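Local coordinates for protein Phthiocerol/phthiodiolone dimycocerosyl transferase (Mycobacterium tuberculosis, PDB 1Q9J) that probably transfers mycocerosic acids from mycocerosic acid synthase onto phthiocerol-type alcohols, the final esterification in making the dimycocerosate lipids of the mycobacterium, at residues A[109-113]-A[114-118]; A[160-163]-A[164-168]; A[404-407]-A[408-412]. All blocks are in the same frame, centred on the assembly; numbering follows the deposited sequence.

Interaction 1 of 3, residues A[109-113]-A[114-118]; sequences LILRE and GGAEL
The beta hairpin of strands 105-110 and 117-123 turns round here, and its last hydrogen-bonded pair is I110 with E117. I110 N gives a nearly straight bond to E117 O (2.9 Å, 169° at the hydrogen), and E117 N returns one to I110 O, whose position is less certain. The same E117 O also receives a CA-H...O contact from L109. The next pair, L109 with L118, is antiparallel and non-hydrogen-bonded. L109 CG stands anti to its backbone N (chi1 176°), which carries CD1 across to A116 CB at 3.7 Å and L118 CD1 at 4.1 Å. Branched, apolar L109 and L118 suit their buried face, where helix 129-148 packs on L118; A116 is buried beside L109 under I34. I110 and E117 occupy the other face, partly exposed.

Beyond the strands, R112, E113 and G114 are exposed, and the two glycines, G114 and G115, follow E113 at the turn. G114 and A116 bond through their backbones to G32 and to L30 of strand 23-31. The extended side chain of E117 meets R112, whose bends at chi2 and chi3 bring the guanidinium alongside it. Their flat ends lie 21° from parallel, and the salt bridge rests on charge alone, with no N-H aimed at the oxygen: E117 OE1 sits over one face of the guanidinium, 3.3 Å from R112 NH2.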
loop_
_atom_site.group_PDB
_atom_site.type_symbol
_atom_site.label_atom_id
_atom_site.label_comp_id
_atom_site.label_asym_id
_atom_site.label_seq_id
_atom_site.Cartn_x
_atom_site.Cartn_y
_atom_site.Cartn_z
ATOM N N LEU A 109 -13.629 -6.660 -14.358
ATOM C CA LEU A 109 -14.055 -8.019 -14.048
ATOM C C LEU A 109 -13.822 -8.965 -15.225
ATOM O O LEU A 109 -14.389 -8.776 -16.301
ATOM C CB LEU A 109 -15.536 -8.045 -13.693
ATOM C CG LEU A 109 -16.088 -9.454 -13.456
ATOM C CD1 LEU A 109 -15.405 -10.065 -12.244
ATOM C CD2 LEU A 109 -17.595 -9.393 -13.262
ATOM N N ILE A 110 -13.003 -9.991 -15.016
ATOM C CA ILE A 110 -12.707 -10.957 -16.071
ATOM C C ILE A 110 -13.291 -12.339 -15.748
ATOM O O ILE A 110 -12.772 -13.057 -14.894
ATOM C CB ILE A 110 -11.184 -11.103 -16.285
ATOM C CG1 ILE A 110 -10.536 -9.729 -16.381
ATOM C CG2 ILE A 110 -10.909 -11.852 -17.578
ATOM C CD1 ILE A 110 -9.040 -9.786 -16.566
ATOM N N LEU A 111 -14.363 -12.702 -16.448
ATOM C CA LEU A 111 -15.026 -13.983 -16.253
ATOM C C LEU A 111 -14.122 -15.154 -16.624
ATOM O O LEU A 111 -13.388 -15.099 -17.614
ATOM C CB LEU A 111 -16.308 -14.033 -17.083
ATOM C CG LEU A 111 -17.331 -12.928 -16.824
ATOM C CD1 LEU A 111 -18.352 -12.940 -17.946
ATOM C CD2 LEU A 111 -18.009 -13.122 -15.477
ATOM N N ARG A 112 -14.180 -16.209 -15.812
ATOM C CA ARG A 112 -13.377 -17.410 -16.026
ATOM C C ARG A 112 -14.191 -18.670 -15.760
ATOM O O ARG A 112 -15.423 -18.646 -15.781
ATOM C CB ARG A 112 -12.141 -17.413 -15.119
ATOM C CG ARG A 112 -11.072 -16.382 -15.467
ATOM C CD ARG A 112 -10.585 -16.540 -16.899
ATOM N NE ARG A 112 -9.150 -16.283 -17.036
ATOM C CZ ARG A 112 -8.561 -15.111 -16.812
ATOM N NH1 ARG A 112 -9.278 -14.063 -16.435
ATOM N NH2 ARG A 112 -7.247 -14.987 -16.962
ATOM N N GLU A 113 -13.485 -19.770 -15.512
ATOM C CA GLU A 113 -14.101 -21.068 -15.247
ATOM C C GLU A 113 -15.087 -21.035 -14.075
ATOM O O GLU A 113 -16.242 -20.632 -14.231
ATOM C CB GLU A 113 -13.012 -22.108 -14.955
ATOM C CG GLU A 113 -11.977 -22.282 -16.060
ATOM C CD GLU A 113 -12.552 -22.882 -17.329
ATOM O OE1 GLU A 113 -13.136 -23.988 -17.257
ATOM O OE2 GLU A 113 -12.409 -22.253 -18.402
ATOM N N GLY A 114 -14.626 -21.480 -12.907
ATOM C CA GLY A 114 -15.472 -21.489 -11.728
ATOM C C GLY A 114 -15.752 -20.063 -11.309
ATOM O O GLY A 114 -16.900 -19.671 -11.106
ATOM N N GLY A 115 -14.688 -19.279 -11.190
ATOM C CA GLY A 115 -14.834 -17.891 -10.801
ATOM C C GLY A 115 -14.034 -16.976 -11.705
ATOM O O GLY A 115 -13.196 -17.437 -12.482
ATOM N N ALA A 116 -14.298 -15.677 -11.585
ATOM C CA ALA A 116 -13.638 -14.645 -12.379
ATOM C C ALA A 116 -12.558 -13.921 -11.579
ATOM O O ALA A 116 -12.223 -14.330 -10.472
ATOM C CB ALA A 116 -14.678 -13.645 -12.862
ATOM N N GLU A 117 -12.007 -12.855 -12.155
ATOM C CA GLU A 117 -10.994 -12.046 -11.480
ATOM C C GLU A 117 -11.499 -10.615 -11.352
ATOM O O GLU A 117 -11.767 -9.952 -12.354
ATOM C CB GLU A 117 -9.685 -12.006 -12.263
ATOM C CG GLU A 117 -9.058 -13.345 -12.527
ATOM C CD GLU A 117 -7.724 -13.222 -13.250
ATOM O OE1 GLU A 117 -7.220 -14.253 -13.754
ATOM O OE2 GLU A 117 -7.180 -12.093 -13.306
ATOM N N LEU A 118 -11.631 -10.145 -10.117
ATOM C CA LEU A 118 -12.083 -8.786 -9.866
ATOM C C LEU A 118 -10.817 -7.977 -9.636
ATOM O O LEU A 118 -9.948 -8.383 -8.863
ATOM C CB LEU A 118 -12.969 -8.740 -8.625
ATOM C CG LEU A 118 -13.718 -7.433 -8.382
ATOM C CD1 LEU A 118 -14.605 -7.123 -9.570
ATOM C CD2 LEU A 118 -14.542 -7.551 -7.116
#

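Interaction 2 of 3, residues A[160-163]-A[164-168]; sequences TPLS and MEAVL
L162 reaches forward over the first turn of helix 164-170 to touch A166 and V167. From its CB, which lies 3.8 Å from A166 CB and 3.9 Å from V167 CG2, the chain runs to CG and then forks: CD1 touches V167 CG2 at 3.9 Å, while CD2 leans on A166 CB at 4.0 Å. L162 and V167 cross at about a right angle. With CG anti to its carbonyl carbon (chi1 -54°), L162 turns its methyl branches onto A166 and V167. V167 supplies CG2, the branch beside its own backbone N.

S163 is the N-cap, L162 the residue before it and V167 the fourth residue of the helix, so the leucine-valine pair is a hydrophobic staple. The S163 carbonyl opens the helical bonding: V167 N approaches S163 O nearly along the C=O axis at 3.0 Å, while A166 N, 2.8 Å from S163 O, comes from above the carbonyl plane. Serine, with its short polar side chain, is a common N-cap residue. E165 OE1 is engaged by S11 OG. M164 turns inward, its side chain about 7 Å from that of D128, which by similarity organises the active site. One carbonyl with two donors, together with the hydrophobic staple across the first turn, is consistent with a well-defined helix start, joined to the preceding loop by both polar and apolar contacts.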
loop_
_atom_site.group_PDB
_atom_site.type_symbol
_atom_site.label_atom_id
_atom_site.label_comp_id
_atom_site.label_asym_id
_atom_site.label_seq_id
_atom_site.Cartn_x
_atom_site.Cartn_y
_atom_site.Cartn_z
ATOM N N THR A 160 -14.698 15.876 -0.368
ATOM C CA THR A 160 -13.334 15.641 -0.846
ATOM C C THR A 160 -12.410 15.241 0.296
ATOM O O THR A 160 -12.088 16.062 1.154
ATOM C CB THR A 160 -12.758 16.904 -1.474
ATOM O OG1 THR A 160 -13.725 17.482 -2.360
ATOM C CG2 THR A 160 -11.499 16.575 -2.241
ATOM N N PRO A 161 -11.955 13.977 0.323
ATOM C CA PRO A 161 -11.069 13.604 1.430
ATOM C C PRO A 161 -9.866 14.526 1.538
ATOM O O PRO A 161 -9.391 15.036 0.535
ATOM C CB PRO A 161 -10.696 12.142 1.143
ATOM C CG PRO A 161 -11.195 11.865 -0.240
ATOM C CD PRO A 161 -12.304 12.823 -0.513
ATOM N N LEU A 162 -9.383 14.766 2.755
ATOM C CA LEU A 162 -8.260 15.678 2.962
ATOM C C LEU A 162 -6.892 15.128 2.597
ATOM O O LEU A 162 -6.656 13.915 2.600
ATOM C CB LEU A 162 -8.224 16.107 4.426
ATOM C CG LEU A 162 -9.491 16.713 5.009
ATOM C CD1 LEU A 162 -9.452 16.638 6.515
ATOM C CD2 LEU A 162 -9.627 18.112 4.523
ATOM N N SER A 163 -5.994 16.046 2.273
ATOM C CA SER A 163 -4.611 15.697 1.980
ATOM C C SER A 163 -3.921 15.720 3.354
ATOM O O SER A 163 -4.426 16.329 4.311
ATOM C CB SER A 163 -3.960 16.743 1.077
ATOM O OG SER A 163 -3.983 18.025 1.672
ATOM N N MET A 164 -2.773 15.056 3.459
ATOM C CA MET A 164 -2.049 15.015 4.723
ATOM C C MET A 164 -1.767 16.418 5.263
ATOM O O MET A 164 -2.041 16.695 6.434
ATOM C CB MET A 164 -0.735 14.254 4.569
ATOM C CG MET A 164 0.034 14.078 5.871
ATOM S SD MET A 164 1.575 13.181 5.619
ATOM C CE MET A 164 1.109 11.588 6.224
ATOM N N GLU A 165 -1.231 17.313 4.436
ATOM C CA GLU A 165 -0.976 18.652 4.948
ATOM C C GLU A 165 -2.262 19.359 5.355
ATOM O O GLU A 165 -2.225 20.363 6.054
ATOM C CB GLU A 165 -0.202 19.522 3.955
ATOM C CG GLU A 165 -0.257 19.086 2.530
ATOM C CD GLU A 165 0.635 17.901 2.244
ATOM O OE1 GLU A 165 0.100 16.769 2.171
ATOM O OE2 GLU A 165 1.871 18.100 2.093
ATOM N N ALA A 166 -3.407 18.851 4.914
ATOM C CA ALA A 166 -4.658 19.473 5.309
ATOM C C ALA A 166 -4.956 18.982 6.731
ATOM O O ALA A 166 -5.282 19.769 7.624
ATOM C CB ALA A 166 -5.767 19.067 4.375
ATOM N N VAL A 167 -4.807 17.677 6.935
ATOM C CA VAL A 167 -5.061 17.065 8.228
ATOM C C VAL A 167 -4.192 17.656 9.341
ATOM O O VAL A 167 -4.649 17.854 10.471
ATOM C CB VAL A 167 -4.857 15.542 8.138
ATOM C CG1 VAL A 167 -4.753 14.928 9.532
ATOM C CG2 VAL A 167 -6.022 14.932 7.379
ATOM N N LEU A 168 -2.941 17.949 9.011
ATOM C CA LEU A 168 -2.036 18.534 9.985
ATOM C C LEU A 168 -2.452 19.974 10.264
ATOM O O LEU A 168 -2.505 20.421 11.417
ATOM C CB LEU A 168 -0.589 18.491 9.478
ATOM C CG LEU A 168 -0.040 17.082 9.190
ATOM C CD1 LEU A 168 1.437 17.178 8.923
ATOM C CD2 LEU A 168 -0.317 16.141 10.337
#

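Interaction 3 of 3, residues A[404-407]-A[408-412]; sequences EAIR and SLLCT
The guanidinium of R407, a flat group in a helix, has the sulfur of C411 at its edge, near its plane: SG is 3.2 Å from R407 NH2 and 3.4 Å from R407 NE. L410 CB and S408 N approach it obliquely. Bends at chi2 (-71°) and chi3 (59°) carry the arginine forward along its own helix toward C411, and it crosses the L410 side chain at about a right angle. A positive charge beside the C-terminal part of a helix would probably be eased by the helix dipole.

The backbone beneath is helical: S408 N bonds to E404 O at 2.9 Å and L409 N to A405 O at 3.3 Å. L410 N has two acceptors, I406 O at 3.1 Å and R407 O. Further on, S408 O takes C411 N and the T412 hydroxyl, OG1, from opposite faces of its plane.

Polar E404 and S408 suit the exposed side, whereas the apolar I406 and L410 turn inward to helix 237-253 and to I390 of strand 387-393. L410 also reaches L226 of helix 220-230, and L218 lies against both R407 and C411.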
loop_
_atom_site.group_PDB
_atom_site.type_symbol
_atom_site.label_atom_id
_atom_site.label_comp_id
_atom_site.label_asym_id
_atom_site.label_seq_id
_atom_site.Cartn_x
_atom_site.Cartn_y
_atom_site.Cartn_z
ATOM N N GLU A 404 13.877 -15.142 -1.417
ATOM C CA GLU A 404 14.082 -16.535 -1.050
ATOM C C GLU A 404 15.021 -16.607 0.153
ATOM O O GLU A 404 14.814 -17.412 1.060
ATOM C CB GLU A 404 14.657 -17.319 -2.229
ATOM C CG GLU A 404 14.659 -18.817 -1.993
ATOM C CD GLU A 404 13.283 -19.344 -1.640
ATOM O OE1 GLU A 404 12.378 -19.270 -2.504
ATOM O OE2 GLU A 404 13.103 -19.827 -0.496
ATOM N N ALA A 405 16.048 -15.760 0.154
ATOM C CA ALA A 405 17.007 -15.699 1.258
ATOM C C ALA A 405 16.228 -15.403 2.530
ATOM O O ALA A 405 16.448 -16.016 3.574
ATOM C CB ALA A 405 18.029 -14.597 1.007
ATOM N N ILE A 406 15.314 -14.447 2.410
ATOM C CA ILE A 406 14.452 -14.023 3.496
ATOM C C ILE A 406 13.475 -15.152 3.802
ATOM O O ILE A 406 13.118 -15.392 4.956
ATOM C CB ILE A 406 13.663 -12.769 3.079
ATOM C CG1 ILE A 406 14.643 -11.633 2.776
ATOM C CG2 ILE A 406 12.673 -12.376 4.161
ATOM C CD1 ILE A 406 13.998 -10.401 2.206
ATOM N N ARG A 407 13.061 -15.847 2.749
ATOM C CA ARG A 407 12.119 -16.959 2.850
ATOM C C ARG A 407 12.606 -18.027 3.824
ATOM O O ARG A 407 11.971 -18.288 4.844
ATOM C CB ARG A 407 11.920 -17.590 1.464
ATOM C CG ARG A 407 10.481 -17.984 1.107
ATOM C CD ARG A 407 9.970 -19.192 1.882
ATOM N NE ARG A 407 10.003 -18.968 3.324
ATOM C CZ ARG A 407 9.310 -18.025 3.959
ATOM N NH1 ARG A 407 8.515 -17.208 3.283
ATOM N NH2 ARG A 407 9.418 -17.893 5.277
ATOM N N SER A 408 13.739 -18.642 3.501
ATOM C CA SER A 408 14.286 -19.700 4.340
ATOM C C SER A 408 14.679 -19.186 5.729
ATOM O O SER A 408 14.660 -19.936 6.705
ATOM C CB SER A 408 15.492 -20.346 3.645
ATOM O OG SER A 408 15.586 -21.736 3.947
ATOM N N LEU A 409 15.014 -17.901 5.816
ATOM C CA LEU A 409 15.414 -17.307 7.086
ATOM C C LEU A 409 14.258 -17.218 8.078
ATOM O O LEU A 409 14.469 -17.299 9.287
ATOM C CB LEU A 409 16.016 -15.920 6.860
ATOM C CG LEU A 409 16.701 -15.249 8.048
ATOM C CD1 LEU A 409 17.697 -16.195 8.680
ATOM C CD2 LEU A 409 17.399 -13.982 7.570
ATOM N N LEU A 410 13.038 -17.057 7.575
ATOM C CA LEU A 410 11.875 -16.977 8.453
ATOM C C LEU A 410 11.415 -18.363 8.890
ATOM O O LEU A 410 10.510 -18.498 9.722
ATOM C CB LEU A 410 10.718 -16.245 7.756
ATOM C CG LEU A 410 10.833 -14.731 7.552
ATOM C CD1 LEU A 410 9.597 -14.230 6.830
ATOM C CD2 LEU A 410 10.977 -14.031 8.898
ATOM N N CYS A 411 12.040 -19.394 8.329
ATOM C CA CYS A 411 11.692 -20.784 8.649
ATOM C C CYS A 411 12.771 -21.428 9.500
ATOM O O CYS A 411 12.579 -22.505 10.064
ATOM C CB CYS A 411 11.525 -21.587 7.358
ATOM S SG CYS A 411 10.368 -20.851 6.183
ATOM N N THR A 412 13.905 -20.743 9.581
ATOM C CA THR A 412 15.054 -21.198 10.343
ATOM C C THR A 412 15.020 -20.669 11.780
ATOM O O THR A 412 15.125 -21.434 12.739
ATOM C CB THR A 412 16.363 -20.724 9.671
ATOM O OG1 THR A 412 16.482 -21.332 8.380
ATOM C CG2 THR A 412 17.569 -21.084 10.515
#

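How the interactions relate
The three contacts come in series along the chain and are widely spread. The centres of interactions 1 and 2 lie about 37 Å apart, those of interactions 1 and 3 about 33 Å, and those of interactions 2 and 3 about 40 Å, interactions 2 and 3 lying on opposite sides of the chain's centre. Interaction 1 turns a hairpin in the five-stranded mixed sheet; strand 117-123 then runs to H124, the proton acceptor by similarity. Interaction 2 starts helix 164-170 nearer that site. Interaction 3 belongs to helix 399-412, packed on strand 387-393 of the six-stranded sheet. The enzyme consists of two related structural domains, and these local contacts shape separate parts of it without touching one another.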